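Local coordinates for protein lysozyme C (Equus asinus, PDB 5XUW) that hydrolyses the beta-1,4 linkages between N-acetylmuramic acid and N-acetylglucosamine in bacterial cell walls and binds one calcium ion, at residues F3-L8 against N27-A32; A9-A14 against D86-D91; F57-K62 against I92-R97; K66-S71 against N77-K82. One frame throughout, in Å; residues are numbered along the deposited sequence.

Contact 1: F3-L8 against N27-A32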
loop_
_atom_site.group_PDB
_atom_site.type_symbol
_atom_site.label_atom_id
_atom_site.label_comp_id
_atom_site.label_asym_id
_atom_site.label_seq_id
_atom_site.Cartn_x
_atom_site.Cartn_y
_atom_site.Cartn_z
ATOM N N PHE A 3 -7.527 -9.047 4.383
ATOM C CA PHE A 3 -8.161 -8.175 5.373
ATOM C C PHE A 3 -9.607 -7.878 4.998
ATOM O O PHE A 3 -9.927 -7.810 3.827
ATOM C CB PHE A 3 -7.444 -6.823 5.458
ATOM C CG PHE A 3 -6.144 -6.852 6.184
ATOM C CD1 PHE A 3 -4.971 -7.208 5.531
ATOM C CD2 PHE A 3 -6.076 -6.477 7.525
ATOM C CE1 PHE A 3 -3.759 -7.214 6.213
ATOM C CE2 PHE A 3 -4.871 -6.473 8.206
ATOM C CZ PHE A 3 -3.710 -6.845 7.554
ATOM N N SER A 4 -10.468 -7.686 5.992
ATOM C CA SER A 4 -11.718 -6.967 5.765
ATOM C C SER A 4 -11.349 -5.494 5.755
ATOM O O SER A 4 -10.350 -5.097 6.356
ATOM C CB SER A 4 -12.760 -7.225 6.854
ATOM O OG SER A 4 -12.440 -6.565 8.068
ATOM N N LYS A 5 -12.167 -4.684 5.098
ATOM C CA LYS A 5 -11.928 -3.245 5.082
ATOM C C LYS A 5 -11.733 -2.681 6.488
ATOM O O LYS A 5 -10.780 -1.958 6.739
ATOM C CB LYS A 5 -13.081 -2.526 4.384
ATOM C CG LYS A 5 -12.979 -1.012 4.438
ATOM C CD LYS A 5 -13.833 -0.346 3.376
ATOM C CE LYS A 5 -15.311 -0.514 3.632
ATOM N NZ LYS A 5 -16.100 0.168 2.563
ATOM N N CYS A 6 -12.632 -3.019 7.409
ATOM C CA CYS A 6 -12.552 -2.464 8.768
ATOM C C CYS A 6 -11.389 -3.005 9.599
ATOM O O CYS A 6 -10.802 -2.270 10.404
ATOM C CB CYS A 6 -13.875 -2.645 9.503
ATOM S SG CYS A 6 -15.174 -1.608 8.797
ATOM N N GLU A 7 -11.056 -4.280 9.409
ATOM C CA GLU A 7 -9.861 -4.845 10.010
ATOM C C GLU A 7 -8.622 -4.046 9.605
ATOM O O GLU A 7 -7.793 -3.694 10.456
ATOM C CB GLU A 7 -9.679 -6.291 9.572
ATOM C CG GLU A 7 -8.534 -7.006 10.263
ATOM C CD GLU A 7 -8.325 -8.403 9.720
ATOM O OE1 GLU A 7 -8.992 -8.777 8.726
ATOM O OE2 GLU A 7 -7.480 -9.109 10.297
ATOM N N LEU A 8 -8.497 -3.774 8.307
ATOM C CA LEU A 8 -7.346 -3.015 7.818
ATOM C C LEU A 8 -7.343 -1.601 8.384
ATOM O O LEU A 8 -6.310 -1.121 8.835
ATOM C CB LEU A 8 -7.288 -2.995 6.289
ATOM C CG LEU A 8 -6.054 -2.294 5.702
ATOM C CD1 LEU A 8 -4.757 -2.933 6.194
ATOM C CD2 LEU A 8 -6.099 -2.280 4.178
ATOM N N ASN A 27 -8.313 7.133 2.832
ATOM C CA ASN A 27 -7.454 7.117 1.643
ATOM C C ASN A 27 -6.454 5.961 1.623
ATOM O O ASN A 27 -6.270 5.312 0.595
ATOM C CB ASN A 27 -6.753 8.467 1.453
ATOM C CG ASN A 27 -7.565 9.399 0.602
ATOM O OD1 ASN A 27 -7.722 9.164 -0.593
ATOM N ND2 ASN A 27 -8.115 10.449 1.208
ATOM N N TRP A 28 -5.819 5.713 2.757
ATOM C CA TRP A 28 -4.885 4.586 2.895
ATOM C C TRP A 28 -5.563 3.226 2.676
ATOM O O TRP A 28 -5.026 2.348 1.984
ATOM C CB TRP A 28 -4.246 4.619 4.284
ATOM C CG TRP A 28 -3.191 5.663 4.413
ATOM C CD1 TRP A 28 -3.249 6.829 5.117
ATOM C CD2 TRP A 28 -1.910 5.629 3.794
ATOM N NE1 TRP A 28 -2.064 7.521 4.977
ATOM C CE2 TRP A 28 -1.230 6.803 4.166
ATOM C CE3 TRP A 28 -1.268 4.709 2.964
ATOM C CZ2 TRP A 28 0.079 7.070 3.747
ATOM C CZ3 TRP A 28 0.017 4.975 2.542
ATOM C CH2 TRP A 28 0.679 6.142 2.938
ATOM N N VAL A 29 -6.736 3.050 3.288
ATOM C CA VAL A 29 -7.492 1.807 3.135
ATOM C C VAL A 29 -7.973 1.660 1.688
ATOM O O VAL A 29 -7.903 0.570 1.107
ATOM C CB VAL A 29 -8.663 1.714 4.142
ATOM C CG1 VAL A 29 -9.484 0.455 3.917
ATOM C CG2 VAL A 29 -8.133 1.710 5.569
ATOM N N CYS A 30 -8.430 2.763 1.103
ATOM C CA CYS A 30 -8.867 2.767 -0.296
ATOM C C CYS A 30 -7.746 2.339 -1.241
ATOM O O CYS A 30 -7.950 1.503 -2.131
ATOM C CB CYS A 30 -9.431 4.138 -0.689
ATOM S SG CYS A 30 -10.361 4.143 -2.233
ATOM N N MET A 31 -6.545 2.873 -1.033
ATOM C CA MET A 31 -5.410 2.484 -1.873
ATOM C C MET A 31 -5.213 0.970 -1.783
ATOM O O MET A 31 -5.054 0.309 -2.806
ATOM C CB MET A 31 -4.147 3.257 -1.474
ATOM C CG MET A 31 -2.866 2.853 -2.194
ATOM S SD MET A 31 -1.932 1.544 -1.380
ATOM C CE MET A 31 -1.286 2.438 0.034
ATOM N N ALA A 32 -5.286 0.408 -0.581
ATOM C CA ALA A 32 -5.110 -1.035 -0.437
ATOM C C ALA A 32 -6.210 -1.829 -1.155
ATOM O O ALA A 32 -5.920 -2.842 -1.794
ATOM C CB ALA A 32 -5.034 -1.425 1.025
#

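Contact 2: A9-A14 against D86-D91. With CA (calcium ion), chain C.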
loop_
_atom_site.group_PDB
_atom_site.type_symbol
_atom_site.label_atom_id
_atom_site.label_comp_id
_atom_site.label_asym_id
_atom_site.label_seq_id
_atom_site.Cartn_x
_atom_site.Cartn_y
_atom_site.Cartn_z
ATOM N N ALA A 9 -8.507 -0.955 8.393
ATOM C CA ALA A 9 -8.625 0.412 8.930
ATOM C C ALA A 9 -8.098 0.510 10.370
ATOM O O ALA A 9 -7.311 1.393 10.710
ATOM C CB ALA A 9 -10.067 0.871 8.863
ATOM N N HIS A 10 -8.491 -0.443 11.204
ATOM C CA HIS A 10 -8.049 -0.448 12.599
ATOM C C HIS A 10 -6.562 -0.768 12.783
ATOM O O HIS A 10 -5.903 -0.157 13.624
ATOM C CB HIS A 10 -8.957 -1.346 13.432
ATOM C CG HIS A 10 -10.245 -0.675 13.763
ATOM N ND1 HIS A 10 -10.370 0.182 14.832
ATOM C CD2 HIS A 10 -11.425 -0.634 13.106
ATOM C CE1 HIS A 10 -11.591 0.676 14.855
ATOM N NE2 HIS A 10 -12.256 0.194 13.818
ATOM N N LYS A 11 -6.043 -1.694 11.985
ATOM C CA LYS A 11 -4.607 -1.980 11.953
ATOM C C LYS A 11 -3.806 -0.728 11.565
ATOM O O LYS A 11 -2.875 -0.331 12.265
ATOM C CB LYS A 11 -4.339 -3.121 10.974
ATOM C CG LYS A 11 -2.878 -3.493 10.762
ATOM C CD LYS A 11 -2.147 -3.821 12.051
ATOM C CE LYS A 11 -0.730 -4.296 11.756
ATOM N NZ LYS A 11 0.054 -4.566 12.993
ATOM N N LEU A 12 -4.180 -0.112 10.450
ATOM C CA LEU A 12 -3.505 1.100 9.986
ATOM C C LEU A 12 -3.623 2.237 10.999
ATOM O O LEU A 12 -2.654 2.966 11.226
ATOM C CB LEU A 12 -4.028 1.523 8.612
ATOM C CG LEU A 12 -3.817 0.542 7.450
ATOM C CD1 LEU A 12 -4.180 1.214 6.137
ATOM C CD2 LEU A 12 -2.406 -0.028 7.370
ATOM N N LYS A 13 -4.788 2.375 11.625
ATOM C CA LYS A 13 -4.962 3.369 12.694
ATOM C C LYS A 13 -3.968 3.139 13.836
ATOM O O LYS A 13 -3.363 4.090 14.345
ATOM C CB LYS A 13 -6.392 3.354 13.247
ATOM C CG LYS A 13 -6.640 4.408 14.329
ATOM C CD LYS A 13 -8.107 4.554 14.690
ATOM C CE LYS A 13 -8.304 5.427 15.928
ATOM N NZ LYS A 13 -7.680 6.772 15.777
ATOM N N ALA A 14 -3.805 1.881 14.224
ATOM C CA ALA A 14 -2.891 1.519 15.313
ATOM C C ALA A 14 -1.428 1.790 14.963
ATOM O O ALA A 14 -0.617 2.046 15.858
ATOM C CB ALA A 14 -3.078 0.059 15.695
ATOM N N ASP A 86 1.787 -12.498 6.277
ATOM C CA ASP A 86 0.526 -12.025 6.860
ATOM C C ASP A 86 0.682 -10.691 7.579
ATOM O O ASP A 86 -0.283 -9.929 7.648
ATOM C CB ASP A 86 -0.058 -13.049 7.841
ATOM C CG ASP A 86 -0.665 -14.253 7.152
ATOM O OD1 ASP A 86 -0.592 -14.358 5.911
ATOM O OD2 ASP A 86 -1.251 -15.094 7.863
ATOM N N ASN A 87 1.864 -10.431 8.143
ATOM C CA ASN A 87 2.062 -9.245 8.961
ATOM C C ASN A 87 2.476 -8.082 8.075
ATOM O O ASN A 87 3.365 -8.239 7.259
ATOM C CB ASN A 87 3.104 -9.495 10.037
ATOM C CG ASN A 87 3.101 -8.405 11.086
ATOM O OD1 ASN A 87 2.286 -8.416 12.014
ATOM N ND2 ASN A 87 3.985 -7.451 10.934
ATOM N N ILE A 88 1.842 -6.922 8.242
ATOM C CA ILE A 88 2.054 -5.795 7.316
ATOM C C ILE A 88 2.806 -4.615 7.933
ATOM O O ILE A 88 2.863 -3.546 7.340
ATOM C CB ILE A 88 0.727 -5.301 6.681
ATOM C CG1 ILE A 88 -0.243 -4.736 7.724
ATOM C CG2 ILE A 88 0.075 -6.422 5.892
ATOM C CD1 ILE A 88 -1.354 -3.895 7.124
ATOM N N ASP A 89 3.386 -4.795 9.113
ATOM C CA ASP A 89 4.153 -3.722 9.737
ATOM C C ASP A 89 5.277 -3.208 8.848
ATOM O O ASP A 89 5.452 -1.991 8.731
ATOM C CB ASP A 89 4.710 -4.145 11.098
ATOM C CG ASP A 89 3.627 -4.292 12.158
ATOM O OD1 ASP A 89 2.459 -3.940 11.894
ATOM O OD2 ASP A 89 3.942 -4.785 13.265
ATOM N N ASP A 90 6.023 -4.122 8.222
ATOM C CA ASP A 90 7.112 -3.706 7.333
ATOM C C ASP A 90 6.572 -3.134 6.017
ATOM O O ASP A 90 7.151 -2.179 5.463
ATOM C CB ASP A 90 8.183 -4.793 7.125
ATOM C CG ASP A 90 7.622 -6.139 6.711
ATOM O OD1 ASP A 90 6.438 -6.223 6.318
ATOM O OD2 ASP A 90 8.381 -7.140 6.794
ATOM N N ASP A 91 5.444 -3.661 5.549
ATOM C CA ASP A 91 4.725 -3.051 4.398
ATOM C C ASP A 91 4.329 -1.610 4.706
ATOM O O ASP A 91 4.489 -0.704 3.862
ATOM C CB ASP A 91 3.454 -3.822 4.022
ATOM C CG ASP A 91 3.706 -5.281 3.714
ATOM O OD1 ASP A 91 4.127 -6.006 4.631
ATOM O OD2 ASP A 91 3.442 -5.709 2.571
HETATM CA CA CA C . 5.044 -8.088 5.574
HETATM O O HOH W 1 6.323 -8.869 7.398
HETATM O O HOH W 2 3.162 -8.616 4.164
#

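Contact 3: F57-K62 against I92-R97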
loop_
_atom_site.group_PDB
_atom_site.type_symbol
_atom_site.label_atom_id
_atom_site.label_comp_id
_atom_site.label_asym_id
_atom_site.label_seq_id
_atom_site.Cartn_x
_atom_site.Cartn_y
_atom_site.Cartn_z
ATOM N N PHE A 57 0.118 -3.285 -0.557
ATOM C CA PHE A 57 0.336 -1.964 -1.139
ATOM C C PHE A 57 1.082 -1.995 -2.473
ATOM O O PHE A 57 1.505 -0.947 -2.957
ATOM C CB PHE A 57 1.090 -1.072 -0.159
ATOM C CG PHE A 57 0.472 -0.993 1.212
ATOM C CD1 PHE A 57 -0.889 -0.735 1.376
ATOM C CD2 PHE A 57 1.268 -1.127 2.351
ATOM C CE1 PHE A 57 -1.447 -0.649 2.640
ATOM C CE2 PHE A 57 0.711 -1.027 3.619
ATOM C CZ PHE A 57 -0.646 -0.781 3.764
ATOM N N GLN A 58 1.240 -3.180 -3.068
ATOM C CA GLN A 58 1.812 -3.334 -4.395
ATOM C C GLN A 58 3.106 -2.530 -4.567
ATOM O O GLN A 58 3.242 -1.706 -5.469
ATOM C CB GLN A 58 0.759 -2.993 -5.452
ATOM C CG GLN A 58 -0.326 -4.040 -5.560
ATOM C CD GLN A 58 0.168 -5.330 -6.185
ATOM O OE1 GLN A 58 0.257 -5.440 -7.407
ATOM N NE2 GLN A 58 0.515 -6.305 -5.349
ATOM N N LEU A 59 4.059 -2.824 -3.686
ATOM C CA LEU A 59 5.336 -2.125 -3.646
ATOM C C LEU A 59 6.285 -2.734 -4.665
ATOM O O LEU A 59 6.437 -3.959 -4.732
ATOM C CB LEU A 59 5.914 -2.174 -2.240
ATOM C CG LEU A 59 5.014 -1.568 -1.166
ATOM C CD1 LEU A 59 5.452 -1.995 0.223
ATOM C CD2 LEU A 59 4.962 -0.050 -1.295
ATOM N N ASN A 60 6.882 -1.880 -5.499
ATOM C CA ASN A 60 7.635 -2.337 -6.657
ATOM C C ASN A 60 9.094 -2.709 -6.374
ATOM O O ASN A 60 9.735 -2.155 -5.485
ATOM C CB ASN A 60 7.531 -1.343 -7.838
ATOM C CG ASN A 60 8.337 -0.082 -7.639
ATOM O OD1 ASN A 60 9.561 -0.123 -7.508
ATOM N ND2 ASN A 60 7.657 1.059 -7.643
ATOM N N SER A 61 9.577 -3.634 -7.194
ATOM C CA SER A 61 10.895 -4.259 -7.119
ATOM C C SER A 61 12.025 -3.418 -7.731
ATOM O O SER A 61 13.152 -3.902 -7.824
ATOM C CB SER A 61 10.823 -5.570 -7.910
ATOM O OG SER A 61 10.451 -5.280 -9.270
ATOM N N LYS A 62 11.722 -2.204 -8.199
ATOM C CA LYS A 62 12.712 -1.332 -8.833
ATOM C C LYS A 62 13.201 -0.241 -7.888
ATOM O O LYS A 62 14.377 0.095 -7.905
ATOM C CB LYS A 62 12.130 -0.700 -10.102
ATOM C CG LYS A 62 13.039 0.326 -10.766
ATOM C CD LYS A 62 12.535 0.680 -12.152
ATOM C CE LYS A 62 13.414 1.727 -12.813
ATOM N NZ LYS A 62 12.969 1.996 -14.208
ATOM N N ILE A 92 3.819 -1.397 5.917
ATOM C CA ILE A 92 3.390 -0.059 6.354
ATOM C C ILE A 92 4.583 0.893 6.452
ATOM O O ILE A 92 4.522 2.032 5.987
ATOM C CB ILE A 92 2.650 -0.121 7.707
ATOM C CG1 ILE A 92 1.262 -0.750 7.520
ATOM C CG2 ILE A 92 2.532 1.259 8.350
ATOM C CD1 ILE A 92 0.622 -1.220 8.804
ATOM N N SER A 93 5.650 0.443 7.089
ATOM C CA SER A 93 6.850 1.275 7.181
ATOM C C SER A 93 7.360 1.673 5.798
ATOM O O SER A 93 7.770 2.815 5.611
ATOM C CB SER A 93 7.944 0.589 7.985
ATOM O OG SER A 93 8.205 -0.684 7.461
ATOM N N CYS A 94 7.298 0.754 4.832
ATOM C CA CYS A 94 7.712 1.051 3.465
ATOM C C CYS A 94 6.759 2.026 2.768
ATOM O O CYS A 94 7.204 2.967 2.096
ATOM C CB CYS A 94 7.866 -0.235 2.651
ATOM S SG CYS A 94 8.491 0.000 0.970
ATOM N N ALA A 95 5.453 1.819 2.930
ATOM C CA ALA A 95 4.466 2.741 2.340
ATOM C C ALA A 95 4.619 4.175 2.892
ATOM O O ALA A 95 4.452 5.160 2.154
ATOM C CB ALA A 95 3.056 2.223 2.560
ATOM N N LYS A 96 4.954 4.280 4.180
ATOM C CA LYS A 96 5.283 5.574 4.794
ATOM C C LYS A 96 6.465 6.253 4.073
ATOM O O LYS A 96 6.418 7.455 3.822
ATOM C CB LYS A 96 5.586 5.407 6.285
ATOM C CG LYS A 96 4.361 5.143 7.138
ATOM C CD LYS A 96 4.732 4.926 8.589
ATOM C CE LYS A 96 3.503 4.744 9.456
ATOM N NZ LYS A 96 3.849 4.597 10.890
ATOM N N ARG A 97 7.502 5.486 3.734
ATOM C CA ARG A 97 8.624 5.998 2.926
ATOM C C ARG A 97 8.124 6.403 1.529
ATOM O O ARG A 97 8.437 7.502 1.052
ATOM C CB ARG A 97 9.794 4.974 2.890
ATOM C CG ARG A 97 10.912 5.181 1.852
ATOM C CD ARG A 97 11.862 6.335 2.163
ATOM N NE ARG A 97 12.838 6.601 1.075
ATOM C CZ ARG A 97 12.551 7.131 -0.118
ATOM N NH1 ARG A 97 11.306 7.473 -0.436
ATOM N NH2 ARG A 97 13.514 7.313 -1.031
#

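Contact 4: K66-S71 against N77-K82. With CA (calcium ion), chain C.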
loop_
_atom_site.group_PDB
_atom_site.type_symbol
_atom_site.label_atom_id
_atom_site.label_comp_id
_atom_site.label_asym_id
_atom_site.label_seq_id
_atom_site.Cartn_x
_atom_site.Cartn_y
_atom_site.Cartn_z
ATOM N N LYS A 66 13.798 -5.379 -2.820
ATOM C CA LYS A 66 14.677 -6.159 -3.685
ATOM C C LYS A 66 14.295 -7.638 -3.735
ATOM O O LYS A 66 14.072 -8.281 -2.714
ATOM C CB LYS A 66 16.147 -5.975 -3.305
ATOM C CG LYS A 66 16.546 -6.460 -1.924
ATOM C CD LYS A 66 18.023 -6.827 -1.872
ATOM C CE LYS A 66 18.443 -7.085 -0.438
ATOM N NZ LYS A 66 19.655 -7.940 -0.325
ATOM N N ASP A 67 14.143 -8.134 -4.951
ATOM C CA ASP A 67 14.173 -9.559 -5.217
ATOM C C ASP A 67 15.432 -9.706 -6.064
ATOM O O ASP A 67 15.991 -8.703 -6.517
ATOM C CB ASP A 67 12.885 -10.053 -5.902
ATOM C CG ASP A 67 12.558 -9.319 -7.205
ATOM O OD1 ASP A 67 13.475 -8.981 -7.980
ATOM O OD2 ASP A 67 11.357 -9.105 -7.466
ATOM N N ASN A 68 15.903 -10.922 -6.275
ATOM C CA ASN A 68 17.178 -11.091 -6.980
ATOM C C ASN A 68 16.987 -11.468 -8.461
ATOM O O ASN A 68 17.770 -12.240 -9.018
ATOM C CB ASN A 68 18.071 -12.073 -6.207
ATOM C CG ASN A 68 18.387 -11.588 -4.794
ATOM O OD1 ASN A 68 18.021 -12.229 -3.810
ATOM N ND2 ASN A 68 19.055 -10.443 -4.691
ATOM N N LYS A 69 15.947 -10.897 -9.086
ATOM C CA LYS A 69 15.693 -11.030 -10.531
ATOM C C LYS A 69 15.752 -9.698 -11.312
ATOM O O LYS A 69 15.611 -9.699 -12.537
ATOM C CB LYS A 69 14.340 -11.714 -10.773
ATOM C CG LYS A 69 13.125 -10.847 -10.488
ATOM N N ARG A 70 15.923 -8.574 -10.615
ATOM C CA ARG A 70 16.266 -7.306 -11.264
ATOM C C ARG A 70 16.975 -6.371 -10.291
ATOM O O ARG A 70 16.941 -6.580 -9.075
ATOM C CB ARG A 70 15.028 -6.618 -11.868
ATOM C CG ARG A 70 13.965 -6.149 -10.873
ATOM C CD ARG A 70 13.157 -4.964 -11.397
ATOM N NE ARG A 70 13.965 -3.741 -11.483
ATOM C CZ ARG A 70 14.404 -3.152 -12.603
ATOM N NH1 ARG A 70 14.132 -3.636 -13.819
ATOM N NH2 ARG A 70 15.142 -2.047 -12.507
ATOM N N SER A 71 17.611 -5.343 -10.842
ATOM C CA SER A 71 18.265 -4.309 -10.045
ATOM C C SER A 71 17.232 -3.448 -9.327
ATOM O O SER A 71 16.162 -3.168 -9.882
ATOM C CB SER A 71 19.133 -3.422 -10.933
ATOM O OG SER A 71 20.135 -4.192 -11.569
ATOM N N ASN A 77 14.849 -1.016 2.068
ATOM C CA ASN A 77 15.839 -1.906 2.677
ATOM C C ASN A 77 15.208 -3.236 3.087
ATOM O O ASN A 77 15.279 -3.657 4.245
ATOM C CB ASN A 77 16.497 -1.204 3.879
ATOM C CG ASN A 77 17.700 -1.955 4.418
ATOM O OD1 ASN A 77 18.336 -2.731 3.708
ATOM N ND2 ASN A 77 18.013 -1.724 5.688
ATOM N N ILE A 78 14.561 -3.886 2.126
ATOM C CA ILE A 78 13.769 -5.066 2.439
ATOM C C ILE A 78 13.632 -6.013 1.250
ATOM O O ILE A 78 13.517 -5.578 0.094
ATOM C CB ILE A 78 12.389 -4.631 2.994
ATOM C CG1 ILE A 78 11.693 -5.788 3.707
ATOM C CG2 ILE A 78 11.504 -4.029 1.903
ATOM C CD1 ILE A 78 10.465 -5.351 4.469
ATOM N N MET A 79 13.657 -7.311 1.550
ATOM C CA MET A 79 13.398 -8.346 0.563
ATOM C C MET A 79 11.924 -8.309 0.182
ATOM O O MET A 79 11.066 -8.202 1.060
ATOM C CB MET A 79 13.741 -9.737 1.124
ATOM C CG MET A 79 14.628 -10.557 0.222
ATOM S SD MET A 79 16.263 -9.814 0.115
ATOM C CE MET A 79 16.990 -10.826 -1.170
ATOM N N CYS A 80 11.626 -8.417 -1.111
ATOM C CA CYS A 80 10.239 -8.312 -1.575
ATOM C C CYS A 80 9.335 -9.411 -1.008
ATOM O O CYS A 80 8.142 -9.177 -0.808
ATOM C CB CYS A 80 10.152 -8.309 -3.103
ATOM S SG CYS A 80 10.914 -6.896 -3.946
ATOM N N SER A 81 9.904 -10.584 -0.723
ATOM C CA SER A 81 9.156 -11.691 -0.105
ATOM C C SER A 81 8.522 -11.346 1.245
ATOM O O SER A 81 7.480 -11.912 1.600
ATOM C CB SER A 81 10.060 -12.922 0.054
ATOM O OG SER A 81 11.221 -12.605 0.802
ATOM N N LYS A 82 9.127 -10.411 1.977
ATOM C CA LYS A 82 8.594 -9.964 3.266
ATOM C C LYS A 82 7.354 -9.077 3.131
ATOM O O LYS A 82 6.739 -8.707 4.131
ATOM C CB LYS A 82 9.673 -9.241 4.054
ATOM C CG LYS A 82 10.890 -10.127 4.322
ATOM C CD LYS A 82 12.108 -9.322 4.727
ATOM C CE LYS A 82 12.034 -8.896 6.175
ATOM N NZ LYS A 82 12.325 -10.027 7.098
HETATM CA CA CA C . 5.044 -8.088 5.574
HETATM O O HOH W 2 3.162 -8.616 4.164
HETATM O O HOH W 1 6.323 -8.869 7.398
#

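Contact 1: F3-L8 against N27-A32
L8 and V29, whose CA atoms lie 6.7 Å apart, mark the closest approach of the backbones where the first turn of helix 5-14 meets the middle of helix 25-36; no hydrogen bond joins the two segments, and the closest contacts are between apolar carbons. L8 points toward the other helix. With its CG anti to the backbone N (chi1 -176°), the side chain sends one methyl to each of two neighbours: CD2 reaches the CB of A32 at 3.4 Å, a tight fit for two carbons, while CD1 sits over the centre of the F3 ring, 3.9 Å above its plane. The same L8 CD2 touches V29 CG1 more loosely, at 4.4 Å. V29 CG1 also meets the aliphatic part of K5, whose CG lies 3.8 Å away, the two side chains crossing at about a right angle. Beyond CG the K5 chain bends and leads away from V29, and its NZ is hydrogen-bonded to Y123 O, with the Y123 ring as a cation-pi partner. The start of helix 5-14 is fixed by a capping box: E7 N donates to S4 OG at 3.0 Å, and S4 N donates in return to E7 OE1 at 3.3 Å, on the anti side of the carboxylate. Disulfides tie both helices to the C-terminal part of the chain, C6 to C127 and C30 to C115. A9 and L12 continue the apolar packing against V29, while W28 turns to A95 and V99 of helix 89-100, so that helix 25-36 packs against both helices, which also meet each other.

Contact 2: A9-A14 against D86-D91
K11 owes its reach from helix 5-14 to two torsions: chi1 of 177° swings CG to the side of the carbonyl carbon, and chi2 of 55° then bends the chain, a shape that carries NZ past I88 to the carboxylate of D89. There K11 NZ donates to D89 OD1 at 2.7 Å in a salt bridge whose two side chains cross at about a right angle; D89 OD1 accepts with its syn lone pair, on the side of the other carboxylate oxygen. Below this polar end the methylenes of K11 pass I88 in the opposite direction, and K11 CG lies 4.0 Å from I88 CD1. The same methyl is met by L12 CD2, also at 4.0 Å, L12 crossing I88 roughly perpendicularly. I88, at the N-cap position of helix 89-100, is thus the apolar side of a segment that is otherwise strongly acidic. Away from helix 5-14, the segment binds calcium: N87 O and D90 OD1 each lie 2.4 Å from the ion and D91 OD1 lies 2.5 Å from it, with two waters, K82 O and D85 OD1 completing seven ligands. D90 OD1 and D91 OD1 are only 2.9 Å apart, consistent with both oxygens binding the same calcium. The charges of D90 and D91, with that of D85, are probably offset in part by the metal, whereas D89 is paired with K11, and I88 joins the calcium-binding loop to the hydrophobic core.

Contact 3: F57-K62 against I92-R97
The junction between the two lobes of the lysozyme fold is bridged here, where F57, just before strand 59-60, and L59 within it lie against helix 89-100. F57 points toward the helix, and two neighbouring ring carbons touch it. CE2 of F57 lies 3.9 Å from I92 CG1, and I92 N approaches the ring edge in its plane; CD2 of F57 touches A95 CB at 3.8 Å, an oblique approach. L59, two residues on, also points toward the helix and sets its CD1 methyl 3.7 Å from C94 SG. That sulfur continues into the disulfide with C76, so the leucine packs against a cross-link between helix 89-100 and the long loop. Q58 and L59 form a G1 beta bulge, both facing Y54 of the antiparallel strand 53-54, and the side chain of Q58 touches D53 and E35, the predicted catalytic pair. At the end of the strand N60 makes an Asx turn, K62 N donating to N60 OD1 at 3.1 Å in the carbonyl plane. M31 and A32 of helix 25-36 and L12 of helix 5-14 also touch the F57 ring.

Contact 4: K66-S71 against N77-K82
M79 lies across from K66 and N68, and its side chain can be followed outward from the backbone. CB and CG of M79 pass beside the carbonyl of K66, with M79 CG 3.8 Å from K66 O. A bend at chi2 (67°) then brings SD against the lysine chain, and M79 SD comes to 3.5 Å from K66 CE, the two side chains crossing obliquely. The terminal CE of M79 ends beside the amide of N68, 3.2 Å from N68 OD1, with N68 and M79 at about a right angle to each other. The lysine takes part along most of its length: CG, CD, CE and NZ of K66 all lie within about 4 Å of M79 SD. Beneath these side chains the backbones are joined by a single beta bridge. K66 N donates to I78 O at 2.9 Å, and C80 N donates to K66 O, also at 2.9 Å. M79 CA adds a CH contact to the same K66 oxygen. C80 SG folds back under the K66 backbone, 3.4 Å from K66 N, and forms the disulfide with C65, placing a covalent link next to the bridge. D67 OD2 is hydrogen-bonded to Y54 OH of strand 53-54. From C80 the chain runs into a 3-10 segment, in which K82 O binds calcium at 2.3 Å. A disulfide-braced long loop of this kind, leading into a calcium-binding elbow, is characteristic of the beta domain of calcium-binding C-type lysozymes and alpha-lactalbumin.

Contacts 1 and 3 are buried, and contact 2, partly buried, touches both through L12, and contact 1 also through I88. Contacts 1 and 2 share helix 5-14, with centres 10 Å apart; contacts 2 and 3 share helix 89-100, with centres 13 Å apart. Both pairs alternate their segments along the chain, while contact 1 closes before contacts 3 and 4 open. Contact 4 lies across the chain's centre from contact 1, about 25 Å between centres, nested inside the loops closed by contacts 2 and 3. It meets contact 2 at the calcium, which K82 shares with N87, D90 and D91. The ion thus joins the long loop of the beta domain to the start of a core helix.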